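PDB 6UAV: Glyco_hydro_cc domain-containing protein from Pseudomonas viridiflava, which probably hydrolyses internal beta-1,3-glucosidic bonds of beta-1,3-glucans, as an endo-acting glycoside hydrolase of family GH128. Local coordinates for residues K2-V8 against L21-W27; Y78-E84 against W181-F185; N92-Q96 against W135-F139; I197-Q203 against P234-S238. One frame throughout, in Å; residues are numbered along the deposited sequence.

Contact 1 (K2-V8 against L21-W27)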
loop_
_atom_site.group_PDB
_atom_site.type_symbol
_atom_site.label_atom_id
_atom_site.label_comp_id
_atom_site.label_asym_id
_atom_site.label_seq_id
_atom_site.Cartn_x
_atom_site.Cartn_y
_atom_site.Cartn_z
ATOM N N LYS A 2 1.391 -12.019 15.633
ATOM C CA LYS A 2 1.926 -11.874 14.269
ATOM C C LYS A 2 2.385 -10.422 14.103
ATOM O O LYS A 2 2.201 -9.597 15.045
ATOM C CB LYS A 2 0.846 -12.270 13.259
ATOM C CG LYS A 2 -0.410 -11.456 13.432
ATOM C CD LYS A 2 -1.568 -11.939 12.552
ATOM C CE LYS A 2 -2.881 -11.323 12.987
ATOM N NZ LYS A 2 -4.054 -11.881 12.262
ATOM N N SER A 3 3.015 -10.131 12.975
ATOM C CA SER A 3 3.574 -8.779 12.762
ATOM C C SER A 3 2.455 -7.766 12.572
ATOM O O SER A 3 1.647 -7.946 11.644
ATOM C CB SER A 3 4.405 -8.730 11.527
ATOM O OG SER A 3 4.906 -7.408 11.421
ATOM N N VAL A 4 2.446 -6.627 13.256
ATOM C CA VAL A 4 1.471 -5.536 12.918
ATOM C C VAL A 4 1.770 -5.014 11.513
ATOM O O VAL A 4 0.882 -4.427 10.919
ATOM C CB VAL A 4 1.493 -4.376 13.932
ATOM C CG1 VAL A 4 2.881 -3.765 14.032
ATOM C CG2 VAL A 4 0.432 -3.290 13.623
ATOM N N LYS A 5 2.995 -5.197 10.986
ATOM C CA LYS A 5 3.339 -4.571 9.669
ATOM C C LYS A 5 2.728 -5.362 8.511
ATOM O O LYS A 5 2.601 -4.819 7.422
ATOM C CB LYS A 5 4.855 -4.579 9.460
ATOM C CG LYS A 5 5.654 -3.951 10.583
ATOM C CD LYS A 5 6.969 -3.366 10.049
ATOM C CE LYS A 5 7.903 -2.908 11.168
ATOM N NZ LYS A 5 9.010 -2.058 10.623
ATOM N N ARG A 6 2.499 -6.665 8.698
ATOM C CA ARG A 6 2.384 -7.594 7.555
ATOM C C ARG A 6 1.002 -7.544 6.910
ATOM O O ARG A 6 0.050 -7.950 7.508
ATOM C CB ARG A 6 2.806 -9.007 7.988
ATOM C CG ARG A 6 2.905 -9.931 6.794
ATOM C CD ARG A 6 3.803 -11.132 7.043
ATOM N NE ARG A 6 5.079 -10.763 7.635
ATOM C CZ ARG A 6 5.857 -11.554 8.378
ATOM N NH1 ARG A 6 5.599 -12.840 8.555
ATOM N NH2 ARG A 6 6.933 -11.026 8.913
ATOM N N GLY A 7 0.925 -7.141 5.645
ATOM C CA GLY A 7 -0.347 -7.049 4.940
ATOM C C GLY A 7 -0.288 -7.654 3.563
ATOM O O GLY A 7 0.763 -8.135 3.098
ATOM N N VAL A 8 -1.428 -7.571 2.905
ATOM C CA VAL A 8 -1.577 -8.028 1.504
ATOM C C VAL A 8 -2.321 -6.941 0.744
ATOM O O VAL A 8 -3.321 -6.455 1.243
ATOM C CB VAL A 8 -2.269 -9.412 1.462
ATOM C CG1 VAL A 8 -2.332 -9.922 0.028
ATOM C CG2 VAL A 8 -1.512 -10.410 2.346
ATOM N N LEU A 21 -4.981 -16.618 5.484
ATOM C CA LEU A 21 -4.041 -15.465 5.602
ATOM C C LEU A 21 -3.851 -15.077 7.063
ATOM O O LEU A 21 -2.804 -14.558 7.373
ATOM C CB LEU A 21 -4.552 -14.265 4.824
ATOM C CG LEU A 21 -4.514 -14.429 3.308
ATOM C CD1 LEU A 21 -5.333 -13.348 2.684
ATOM C CD2 LEU A 21 -3.088 -14.482 2.761
ATOM N N SER A 22 -4.819 -15.293 7.928
ATOM C CA SER A 22 -4.865 -14.504 9.179
ATOM C C SER A 22 -3.886 -15.027 10.212
ATOM O O SER A 22 -3.635 -14.297 11.160
ATOM C CB SER A 22 -6.269 -14.480 9.709
ATOM O OG SER A 22 -6.620 -15.770 10.098
ATOM N N THR A 23 -3.271 -16.185 9.989
ATOM C CA THR A 23 -2.211 -16.695 10.902
ATOM C C THR A 23 -0.995 -15.771 10.912
ATOM O O THR A 23 -0.351 -15.675 11.962
ATOM C CB THR A 23 -1.836 -18.139 10.574
ATOM O OG1 THR A 23 -1.277 -18.091 9.263
ATOM C CG2 THR A 23 -3.054 -19.032 10.711
ATOM N N GLY A 24 -0.677 -15.132 9.804
ATOM C CA GLY A 24 0.491 -14.220 9.716
ATOM C C GLY A 24 0.176 -12.802 9.224
ATOM O O GLY A 24 1.093 -11.983 9.236
ATOM N N MET A 25 -1.009 -12.517 8.702
ATOM C CA MET A 25 -1.342 -11.239 8.042
ATOM C C MET A 25 -2.158 -10.402 9.023
ATOM O O MET A 25 -3.188 -10.953 9.497
ATOM C CB MET A 25 -2.206 -11.486 6.800
ATOM C CG MET A 25 -2.606 -10.223 6.103
ATOM S SD MET A 25 -3.881 -10.373 4.763
ATOM C CE MET A 25 -5.379 -10.531 5.732
ATOM N N SER A 26 -1.774 -9.150 9.278
ATOM C CA SER A 26 -2.510 -8.214 10.154
ATOM C C SER A 26 -3.501 -7.373 9.358
ATOM O O SER A 26 -4.507 -6.970 9.950
ATOM C CB SER A 26 -1.536 -7.409 10.915
ATOM O OG SER A 26 -1.051 -8.243 11.945
ATOM N N TRP A 27 -3.267 -7.095 8.066
ATOM C CA TRP A 27 -4.168 -6.135 7.394
ATOM C C TRP A 27 -4.185 -6.348 5.891
ATOM O O TRP A 27 -3.307 -7.028 5.347
ATOM C CB TRP A 27 -3.746 -4.696 7.738
ATOM C CG TRP A 27 -2.455 -4.287 7.097
ATOM C CD1 TRP A 27 -1.195 -4.698 7.444
ATOM C CD2 TRP A 27 -2.291 -3.495 5.905
ATOM N NE1 TRP A 27 -0.258 -4.183 6.587
ATOM C CE2 TRP A 27 -0.908 -3.428 5.637
ATOM C CE3 TRP A 27 -3.173 -2.818 5.074
ATOM C CZ2 TRP A 27 -0.412 -2.649 4.600
ATOM C CZ3 TRP A 27 -2.670 -2.054 4.058
ATOM C CH2 TRP A 27 -1.318 -2.001 3.794
HETATM O O HOH W 1 3.309 -11.957 10.884
#

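Contact 2 (Y78-E84 against W181-F185)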
loop_
_atom_site.group_PDB
_atom_site.type_symbol
_atom_site.label_atom_id
_atom_site.label_comp_id
_atom_site.label_asym_id
_atom_site.label_seq_id
_atom_site.Cartn_x
_atom_site.Cartn_y
_atom_site.Cartn_z
ATOM N N TYR A 78 -6.274 4.915 9.803
ATOM C CA TYR A 78 -5.437 5.260 8.629
ATOM C C TYR A 78 -6.300 5.266 7.391
ATOM O O TYR A 78 -7.237 4.473 7.315
ATOM C CB TYR A 78 -4.296 4.246 8.491
ATOM C CG TYR A 78 -3.355 4.343 9.658
ATOM C CD1 TYR A 78 -2.398 5.334 9.721
ATOM C CD2 TYR A 78 -3.445 3.461 10.683
ATOM C CE1 TYR A 78 -1.563 5.465 10.817
ATOM C CE2 TYR A 78 -2.622 3.576 11.797
ATOM C CZ TYR A 78 -1.676 4.566 11.848
ATOM O OH TYR A 78 -0.847 4.664 12.944
ATOM N N LEU A 79 -5.984 6.180 6.489
ATOM C CA LEU A 79 -6.611 6.281 5.172
ATOM C C LEU A 79 -5.504 6.344 4.132
ATOM O O LEU A 79 -4.721 7.295 4.153
ATOM C CB LEU A 79 -7.499 7.522 5.140
ATOM C CG LEU A 79 -8.217 7.758 3.816
ATOM C CD1 LEU A 79 -9.236 6.632 3.545
ATOM C CD2 LEU A 79 -8.886 9.148 3.783
ATOM N N LEU A 80 -5.474 5.383 3.222
ATOM C CA LEU A 80 -4.517 5.399 2.128
ATOM C C LEU A 80 -5.053 6.364 1.087
ATOM O O LEU A 80 -6.286 6.368 0.840
ATOM C CB LEU A 80 -4.433 4.002 1.529
ATOM C CG LEU A 80 -3.863 2.952 2.474
ATOM C CD1 LEU A 80 -4.115 1.560 1.877
ATOM C CD2 LEU A 80 -2.390 3.186 2.728
ATOM N N VAL A 81 -4.171 7.178 0.533
ATOM C CA VAL A 81 -4.618 8.158 -0.481
ATOM C C VAL A 81 -3.692 8.177 -1.684
ATOM O O VAL A 81 -2.451 8.144 -1.517
ATOM C CB VAL A 81 -4.794 9.543 0.170
ATOM C CG1 VAL A 81 -5.852 9.569 1.247
ATOM C CG2 VAL A 81 -3.490 10.125 0.700
ATOM N N ILE A 82 -4.316 8.316 -2.845
ATOM C CA ILE A 82 -3.697 8.606 -4.162
ATOM C C ILE A 82 -2.764 7.478 -4.630
ATOM O O ILE A 82 -1.582 7.459 -4.271
ATOM C CB ILE A 82 -3.023 9.993 -4.211
ATOM C CG1 ILE A 82 -3.945 11.087 -3.623
ATOM C CG2 ILE A 82 -2.679 10.223 -5.689
ATOM C CD1 ILE A 82 -3.643 12.518 -3.986
ATOM N N ASN A 83 -3.306 6.621 -5.490
ATOM C CA ASN A 83 -2.544 5.419 -5.977
ATOM C C ASN A 83 -1.671 5.758 -7.181
ATOM O O ASN A 83 -2.194 5.762 -8.288
ATOM C CB ASN A 83 -3.482 4.282 -6.342
ATOM C CG ASN A 83 -2.694 2.996 -6.476
ATOM O OD1 ASN A 83 -2.228 2.456 -5.481
ATOM N ND2 ASN A 83 -2.543 2.512 -7.698
ATOM N N GLU A 84 -0.378 6.003 -6.984
ATOM C CA GLU A 84 0.583 6.224 -8.094
ATOM C C GLU A 84 0.153 7.392 -8.951
ATOM O O GLU A 84 -0.155 7.251 -10.138
ATOM C CB GLU A 84 0.728 4.919 -8.882
ATOM C CG GLU A 84 1.466 3.856 -8.051
ATOM C CD GLU A 84 1.922 2.661 -8.876
ATOM O OE1 GLU A 84 1.717 2.690 -10.127
ATOM O OE2 GLU A 84 2.447 1.739 -8.284
ATOM N N TRP A 181 4.519 3.582 4.538
ATOM C CA TRP A 181 3.910 2.261 4.311
ATOM C C TRP A 181 4.329 1.826 2.906
ATOM O O TRP A 181 4.146 2.611 1.920
ATOM C CB TRP A 181 2.382 2.342 4.399
ATOM C CG TRP A 181 1.770 2.648 5.737
ATOM C CD1 TRP A 181 2.200 3.433 6.772
ATOM C CD2 TRP A 181 0.469 2.167 6.121
ATOM N NE1 TRP A 181 1.257 3.475 7.773
ATOM C CE2 TRP A 181 0.179 2.712 7.388
ATOM C CE3 TRP A 181 -0.441 1.292 5.520
ATOM C CZ2 TRP A 181 -1.013 2.423 8.064
ATOM C CZ3 TRP A 181 -1.612 1.027 6.180
ATOM C CH2 TRP A 181 -1.902 1.604 7.424
ATOM N N VAL A 182 4.835 0.599 2.760
ATOM C CA VAL A 182 5.210 0.113 1.416
ATOM C C VAL A 182 4.040 -0.766 0.979
ATOM O O VAL A 182 4.009 -1.946 1.370
ATOM C CB VAL A 182 6.552 -0.634 1.474
ATOM C CG1 VAL A 182 6.835 -1.300 0.147
ATOM C CG2 VAL A 182 7.724 0.277 1.885
ATOM N N THR A 183 3.104 -0.217 0.196
ATOM C CA THR A 183 1.750 -0.823 0.107
ATOM C C THR A 183 1.613 -1.747 -1.100
ATOM O O THR A 183 0.559 -2.337 -1.291
ATOM C CB THR A 183 0.689 0.284 0.142
ATOM O OG1 THR A 183 1.000 1.212 -0.898
ATOM C CG2 THR A 183 0.674 0.963 1.488
ATOM N N GLU A 184 2.652 -1.841 -1.910
ATOM C CA GLU A 184 2.795 -2.887 -2.942
ATOM C C GLU A 184 4.287 -3.179 -3.062
ATOM O O GLU A 184 5.118 -2.243 -3.272
ATOM C CB GLU A 184 2.330 -2.517 -4.353
ATOM C CG GLU A 184 0.880 -2.091 -4.434
ATOM C CD GLU A 184 0.406 -1.697 -5.801
ATOM O OE1 GLU A 184 1.080 -2.014 -6.831
ATOM O OE2 GLU A 184 -0.663 -1.001 -5.877
ATOM N N PHE A 185 4.646 -4.455 -2.952
ATOM C CA PHE A 185 6.015 -4.902 -3.286
ATOM C C PHE A 185 6.029 -6.376 -3.630
ATOM O O PHE A 185 5.136 -7.132 -3.287
ATOM C CB PHE A 185 7.030 -4.612 -2.187
ATOM C CG PHE A 185 6.937 -5.438 -0.947
ATOM C CD1 PHE A 185 5.838 -5.369 -0.126
ATOM C CD2 PHE A 185 7.937 -6.357 -0.646
ATOM C CE1 PHE A 185 5.737 -6.142 1.021
ATOM C CE2 PHE A 185 7.865 -7.100 0.514
ATOM C CZ PHE A 185 6.757 -7.011 1.326
HETATM O O HOH W 2 -1.117 0.101 -8.115
HETATM O O HOH W 3 1.333 -0.695 -9.177
#

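Contact 3 (N92-Q96 against W135-F139)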
loop_
_atom_site.group_PDB
_atom_site.type_symbol
_atom_site.label_atom_id
_atom_site.label_comp_id
_atom_site.label_asym_id
_atom_site.label_seq_id
_atom_site.Cartn_x
_atom_site.Cartn_y
_atom_site.Cartn_z
ATOM N N ASN A 92 -2.836 9.046 -12.012
ATOM C CA ASN A 92 -2.637 9.999 -13.114
ATOM C C ASN A 92 -3.030 11.394 -12.625
ATOM O O ASN A 92 -3.864 12.067 -13.271
ATOM C CB ASN A 92 -3.419 9.547 -14.330
ATOM C CG ASN A 92 -3.031 10.303 -15.569
ATOM O OD1 ASN A 92 -1.949 10.871 -15.640
ATOM N ND2 ASN A 92 -3.954 10.365 -16.517
ATOM N N MET A 93 -2.411 11.867 -11.546
ATOM C CA MET A 93 -2.739 13.219 -10.991
ATOM C C MET A 93 -1.475 14.065 -11.079
ATOM O O MET A 93 -0.438 13.679 -10.525
ATOM C CB MET A 93 -3.228 13.110 -9.553
ATOM C CG MET A 93 -4.640 12.490 -9.512
ATOM S SD MET A 93 -5.201 12.325 -7.842
ATOM C CE MET A 93 -5.646 14.020 -7.469
ATOM N N THR A 94 -1.564 15.218 -11.700
ATOM C CA THR A 94 -0.440 16.171 -11.665
ATOM C C THR A 94 -0.220 16.650 -10.244
ATOM O O THR A 94 -1.089 16.525 -9.369
ATOM C CB THR A 94 -0.707 17.358 -12.580
ATOM O OG1 THR A 94 -1.839 18.038 -12.028
ATOM C CG2 THR A 94 -0.957 16.949 -14.026
ATOM N N PRO A 95 0.968 17.212 -9.945
ATOM C CA PRO A 95 1.173 17.820 -8.618
ATOM C C PRO A 95 0.070 18.826 -8.240
ATOM O O PRO A 95 -0.399 18.806 -7.077
ATOM C CB PRO A 95 2.577 18.441 -8.769
ATOM C CG PRO A 95 3.281 17.451 -9.720
ATOM C CD PRO A 95 2.193 17.139 -10.739
ATOM N N GLN A 96 -0.336 19.661 -9.185
ATOM C CA GLN A 96 -1.409 20.637 -8.897
ATOM C C GLN A 96 -2.717 19.904 -8.604
ATOM O O GLN A 96 -3.483 20.343 -7.694
ATOM C CB GLN A 96 -1.529 21.660 -10.011
ATOM C CG GLN A 96 -0.357 22.642 -10.021
ATOM C CD GLN A 96 -0.346 23.679 -8.928
ATOM O OE1 GLN A 96 -1.291 23.777 -8.147
ATOM N NE2 GLN A 96 0.734 24.459 -8.851
ATOM N N TRP A 135 7.997 14.621 -8.478
ATOM C CA TRP A 135 6.530 14.753 -8.289
ATOM C C TRP A 135 6.251 15.291 -6.882
ATOM O O TRP A 135 5.476 16.268 -6.751
ATOM C CB TRP A 135 5.816 13.434 -8.667
ATOM C CG TRP A 135 4.314 13.561 -8.702
ATOM C CD1 TRP A 135 3.556 13.754 -9.807
ATOM C CD2 TRP A 135 3.445 13.698 -7.578
ATOM N NE1 TRP A 135 2.238 13.911 -9.451
ATOM C CE2 TRP A 135 2.136 13.892 -8.069
ATOM C CE3 TRP A 135 3.632 13.614 -6.181
ATOM C CZ2 TRP A 135 1.037 14.091 -7.246
ATOM C CZ3 TRP A 135 2.539 13.764 -5.354
ATOM C CH2 TRP A 135 1.261 13.998 -5.885
ATOM N N LEU A 136 6.840 14.714 -5.858
ATOM C CA LEU A 136 6.562 15.140 -4.471
ATOM C C LEU A 136 7.055 16.553 -4.223
ATOM O O LEU A 136 6.329 17.295 -3.540
ATOM C CB LEU A 136 7.184 14.179 -3.465
ATOM C CG LEU A 136 6.497 12.814 -3.279
ATOM C CD1 LEU A 136 7.417 11.883 -2.519
ATOM C CD2 LEU A 136 5.167 12.966 -2.575
ATOM N N ASP A 137 8.226 16.950 -4.723
ATOM C CA ASP A 137 8.689 18.344 -4.594
ATOM C C ASP A 137 7.612 19.283 -5.141
ATOM O O ASP A 137 7.284 20.311 -4.478
ATOM C CB ASP A 137 10.017 18.568 -5.282
ATOM C CG ASP A 137 11.224 18.021 -4.550
ATOM O OD1 ASP A 137 11.052 17.567 -3.352
ATOM O OD2 ASP A 137 12.318 18.098 -5.158
ATOM N N ALA A 138 7.122 18.975 -6.330
ATOM C CA ALA A 138 6.159 19.850 -7.014
ATOM C C ALA A 138 4.846 19.890 -6.237
ATOM O O ALA A 138 4.236 20.980 -6.152
ATOM C CB ALA A 138 5.953 19.369 -8.409
ATOM N N PHE A 139 4.398 18.735 -5.723
ATOM C CA PHE A 139 3.142 18.656 -4.936
ATOM C C PHE A 139 3.290 19.488 -3.669
ATOM O O PHE A 139 2.386 20.317 -3.377
ATOM C CB PHE A 139 2.880 17.173 -4.611
ATOM C CG PHE A 139 1.892 16.932 -3.519
ATOM C CD1 PHE A 139 0.570 17.319 -3.653
ATOM C CD2 PHE A 139 2.313 16.381 -2.326
ATOM C CE1 PHE A 139 -0.318 17.123 -2.613
ATOM C CE2 PHE A 139 1.424 16.176 -1.281
ATOM C CZ PHE A 139 0.099 16.535 -1.441
#

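Contact 4 (I197-Q203 against P234-S238)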
loop_
_atom_site.group_PDB
_atom_site.type_symbol
_atom_site.label_atom_id
_atom_site.label_comp_id
_atom_site.label_asym_id
_atom_site.label_seq_id
_atom_site.Cartn_x
_atom_site.Cartn_y
_atom_site.Cartn_z
ATOM N N ILE A 197 13.636 -12.690 -11.871
ATOM C CA ILE A 197 12.930 -13.530 -10.870
ATOM C C ILE A 197 12.036 -14.481 -11.655
ATOM O O ILE A 197 10.882 -14.122 -11.925
ATOM C CB ILE A 197 12.174 -12.674 -9.853
ATOM C CG1 ILE A 197 13.092 -11.646 -9.183
ATOM C CG2 ILE A 197 11.478 -13.576 -8.836
ATOM C CD1 ILE A 197 14.248 -12.263 -8.424
ATOM N N ASP A 198 12.595 -15.614 -12.072
ATOM C CA ASP A 198 11.981 -16.520 -13.081
ATOM C C ASP A 198 11.771 -17.887 -12.407
ATOM O O ASP A 198 11.536 -18.858 -13.110
ATOM C CB ASP A 198 12.831 -16.591 -14.346
ATOM C CG ASP A 198 14.279 -16.956 -13.976
ATOM O OD1 ASP A 198 14.594 -16.966 -12.802
ATOM O OD2 ASP A 198 14.942 -17.489 -14.968
ATOM N N SER A 199 11.792 -17.927 -11.076
ATOM C CA SER A 199 11.501 -19.155 -10.304
ATOM C C SER A 199 10.818 -18.791 -8.983
ATOM O O SER A 199 10.987 -17.647 -8.427
ATOM C CB SER A 199 12.746 -20.014 -10.078
ATOM O OG SER A 199 13.639 -19.382 -9.165
ATOM N N LEU A 200 10.127 -19.765 -8.419
ATOM C CA LEU A 200 9.594 -19.622 -7.047
ATOM C C LEU A 200 10.730 -19.434 -6.017
ATOM O O LEU A 200 10.561 -18.577 -5.090
ATOM C CB LEU A 200 8.678 -20.804 -6.700
ATOM C CG LEU A 200 8.252 -20.867 -5.223
ATOM C CD1 LEU A 200 7.404 -19.639 -4.848
ATOM C CD2 LEU A 200 7.526 -22.166 -4.865
ATOM N N GLU A 201 11.811 -20.216 -6.055
ATOM C CA GLU A 201 12.875 -20.016 -5.048
ATOM C C GLU A 201 13.283 -18.490 -5.102
ATOM O O GLU A 201 13.499 -17.908 -4.051
ATOM C CB GLU A 201 14.056 -20.983 -5.219
ATOM C CG GLU A 201 14.600 -21.538 -3.846
ATOM C CD GLU A 201 13.595 -22.111 -2.821
ATOM O OE1 GLU A 201 12.784 -23.010 -3.184
ATOM O OE2 GLU A 201 13.593 -21.661 -1.633
ATOM N N LYS A 202 13.372 -17.910 -6.293
ATOM C CA LYS A 202 14.029 -16.588 -6.453
ATOM C C LYS A 202 13.048 -15.595 -5.848
ATOM O O LYS A 202 13.503 -14.725 -5.147
ATOM C CB LYS A 202 14.351 -16.299 -7.915
ATOM C CG LYS A 202 15.604 -17.008 -8.408
ATOM C CD LYS A 202 16.007 -16.631 -9.830
ATOM C CE LYS A 202 17.009 -17.622 -10.398
ATOM N NZ LYS A 202 17.439 -17.351 -11.795
ATOM N N GLN A 203 11.745 -15.819 -6.019
ATOM C CA GLN A 203 10.755 -14.894 -5.396
ATOM C C GLN A 203 10.802 -15.104 -3.883
ATOM O O GLN A 203 10.693 -14.117 -3.136
ATOM C CB GLN A 203 9.330 -15.096 -5.924
ATOM C CG GLN A 203 8.370 -13.987 -5.565
ATOM C CD GLN A 203 8.779 -12.660 -6.154
ATOM O OE1 GLN A 203 9.302 -11.829 -5.445
ATOM N NE2 GLN A 203 8.484 -12.449 -7.428
ATOM N N PRO A 234 4.176 -14.949 -13.879
ATOM C CA PRO A 234 5.533 -15.313 -14.328
ATOM C C PRO A 234 6.619 -15.172 -13.254
ATOM O O PRO A 234 7.632 -15.835 -13.379
ATOM C CB PRO A 234 5.803 -14.335 -15.485
ATOM C CG PRO A 234 4.898 -13.172 -15.200
ATOM C CD PRO A 234 3.640 -13.828 -14.656
ATOM N N HIS A 235 6.393 -14.370 -12.216
ATOM C CA HIS A 235 7.355 -14.185 -11.106
ATOM C C HIS A 235 6.942 -15.016 -9.894
ATOM O O HIS A 235 7.499 -14.858 -8.854
ATOM C CB HIS A 235 7.533 -12.678 -10.837
ATOM C CG HIS A 235 7.982 -11.951 -12.062
ATOM N ND1 HIS A 235 9.166 -12.213 -12.723
ATOM C CD2 HIS A 235 7.328 -11.012 -12.783
ATOM C CE1 HIS A 235 9.233 -11.440 -13.813
ATOM N NE2 HIS A 235 8.121 -10.680 -13.837
ATOM N N PHE A 236 5.866 -15.781 -9.980
ATOM C CA PHE A 236 5.412 -16.594 -8.823
ATOM C C PHE A 236 5.077 -15.692 -7.639
ATOM O O PHE A 236 5.494 -16.004 -6.553
ATOM C CB PHE A 236 6.506 -17.595 -8.463
ATOM C CG PHE A 236 6.867 -18.526 -9.589
ATOM C CD1 PHE A 236 7.781 -18.162 -10.562
ATOM C CD2 PHE A 236 6.234 -19.752 -9.690
ATOM C CE1 PHE A 236 8.085 -19.025 -11.616
ATOM C CE2 PHE A 236 6.549 -20.598 -10.741
ATOM C CZ PHE A 236 7.475 -20.229 -11.696
ATOM N N SER A 237 4.295 -14.635 -7.859
ATOM C CA SER A 237 3.943 -13.579 -6.877
ATOM C C SER A 237 2.675 -13.907 -6.060
ATOM O O SER A 237 2.461 -13.266 -5.032
ATOM C CB SER A 237 3.811 -12.242 -7.611
ATOM O OG SER A 237 4.258 -11.174 -6.793
ATOM N N SER A 238 1.907 -14.924 -6.436
ATOM C CA SER A 238 0.622 -15.267 -5.746
ATOM C C SER A 238 0.841 -15.913 -4.362
ATOM O O SER A 238 1.617 -16.898 -4.243
ATOM C CB SER A 238 -0.265 -16.164 -6.607
ATOM O OG SER A 238 -0.659 -15.493 -7.806
#

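Contact 1 (K2-V8 against L21-W27)
Lys2 gives up more surface here than any other residue of the two segments. Its extended chain crosses Gly24, and Lys2 NZ donates to Ser22 O (2.7 Å) and Met25 O (3.0 Å), carbonyls of the turn that leads from helix 15-22 to strand 27-29; Asn49 O takes a further bond. A lysine suits such a cluster because its three protons can serve several acceptors. Trp27 is the second anchor. Trp27 NE1 donates to Lys5 O (3.0 Å), while Gly7 CA sits 3.6 Å from the centroid of the Trp27 five-membered ring, a CH-pi contact in space that a side chain on Gly7 would need. The segments belong to the first beta-alpha-beta crossover of the TIM barrel, so Gly7 and Trp27 pair as parallel neighbours: Val8 N donates to Trp27 O (3.1 Å) and Trp27 N weakly to Arg6 O (3.5 Å), while Ser26 N gives Arg6 O a shorter bond (2.8 Å). Val8 packs with Met25 and, on the helix, Leu21: Val8 CG2 is 3.4 Å from Met25 SD and 4.4 Å from Leu21 CD2. Ser26 OG donates to Ser3 O at 2.7 Å.

Contact 2 (Y78-E84 against W181-F185)
This is a contact across the inside of a TIM barrel, between strands 78-81 and 180-185, the fourth and seventh of eight. The short axes of 78-81 and 181-183 pass 10.7 Å apart, their directions 57° apart, too far for backbone pairing, so side chains fill the gap. Large residues suit the barrel's interior: Trp181 CZ2 lies over the Tyr78 ring, 3.4 Å from Tyr78 CG, with the planes oblique, and Leu80 CD2 reaches Trp181 CE3 (3.9 Å) and Thr183 CG2 (4.0 Å). Toward Glu84 and Glu184 the lining becomes polar. Glu84, preceded by Asn83, and Glu184 occupy the places of the acid/base and nucleophile in retaining barrel glycosidases with catalytic glutamates at the C-terminal ends of strands four and seven, and probably serve as that pair. His160 also binds Glu84, and Tyr162 binds Glu184. One water connects Asn83 ND2 (2.8 Å) to Glu184 OE2 (2.5 Å). A second donates to Glu84 OE2 (2.8 Å) and Glu184 OE1 (2.7 Å), bridging two carboxylate oxygens that stand 4.3 Å apart.

Contact 3 (N92-Q96 against W135-F139)
Pro95 lays its ring over one face of the Trp135 indole, with Pro95 CG 3.8 Å from the centroid of the five-membered ring and 18° off its normal, a CH-pi contact. Proline's compact, rigid ring puts polarised C-H groups against the flat, electron-rich indole, and it fits the first turn of a helix, where the missing amide proton costs no helical hydrogen bond. Thr94 before it is the N-cap, its OG1 bonding to Ala97 N. The indole also has a polar task: Trp135 NE1 donates to Met93 O at 2.9 Å, which fastens the loop just ahead of the helix while the ring covers the proline. In the TIM barrel, helices 95-112 and 132-146 follow the fourth and fifth strands and lie side by side on the outer layer; the contact joins the N-terminal turn of the first to the second. Trp135, Ala138 and Phe139, spaced i, i+3 and i+4, bring one side of the second helix against Pro95. Alanine is small enough to allow a close approach, with Pro95 CB 3.5 Å from Ala138 CB, and the CA atoms of Pro95 and Phe139 come within 4.3 Å. The Phe139 ring meets Trp102 of helix 95-112 edge-to-face.

Contact 4 (I197-Q203 against P234-S238)
In the TIM barrel, the loop that follows the eighth strand, 220-225, folds here against the start of helix 200-216, the helix after the seventh strand. Two hydrogen bonds join the segments, each running from a side chain to a main-chain carbonyl of the other. His235 ND1 donates to Ile197 O at 2.7 Å, nearly straight at 173°, and Gln203 NE2 donates to His235 O at 3.0 Å. Histidine suits its place because it can give a proton from the ring edge while the flat ring stacks on Trp188. Glutamine is equally apt, since its amide nitrogen has two protons and Asn187 O takes a bond from it as well.

Apolar and van der Waals contact comes chiefly from Phe236, which buries the most surface. Its ring covers the beginning of the helix: Phe236 CD1 lies 3.5 Å from Ser199 C and 3.6 Å from Leu200 N, which sits over the ring face, and Phe236 CD2 is 4.0 Å from Leu200 CB. Leu200 itself continues onto helix 248-255 through Leu249.

One side-chain capping bond and one salt bridge lie within 197-203, at the helix start that the phenylalanine covers. Ser199, whose short hydroxyl can fold back on the backbone, is the N-cap: Ser199 OG accepts from Lys202 N at 3.2 Å. Lys202, its chain extended, reaches Asp198, with a salt bridge from Lys202 NZ to Asp198 OD1 at 3.0 Å.

All four contacts belong to one TIM-barrel fold, contacts 3 and 4 in the helices and loops around the strands. The centre of contact 2 is about 3 Å from the centre of the chain, and this contact holds the two glutamates of the probable active site. Contact 1 joins the first two strands and meets contact 2 inside the barrel, where Trp27 CH2 is 3.8 Å from Trp181 CE3. Contact 3 is nested in the chain between the segments of contact 2 and touches it through Ile82 CG2 and Met93 SD, 3.9 Å apart. Contact 4 does not touch contact 2, yet their nearest atoms are about 5 Å apart; strand 180-185 and helix 200-216 follow each other in the chain. Contacts 3 and 4 have centres about 33 Å apart.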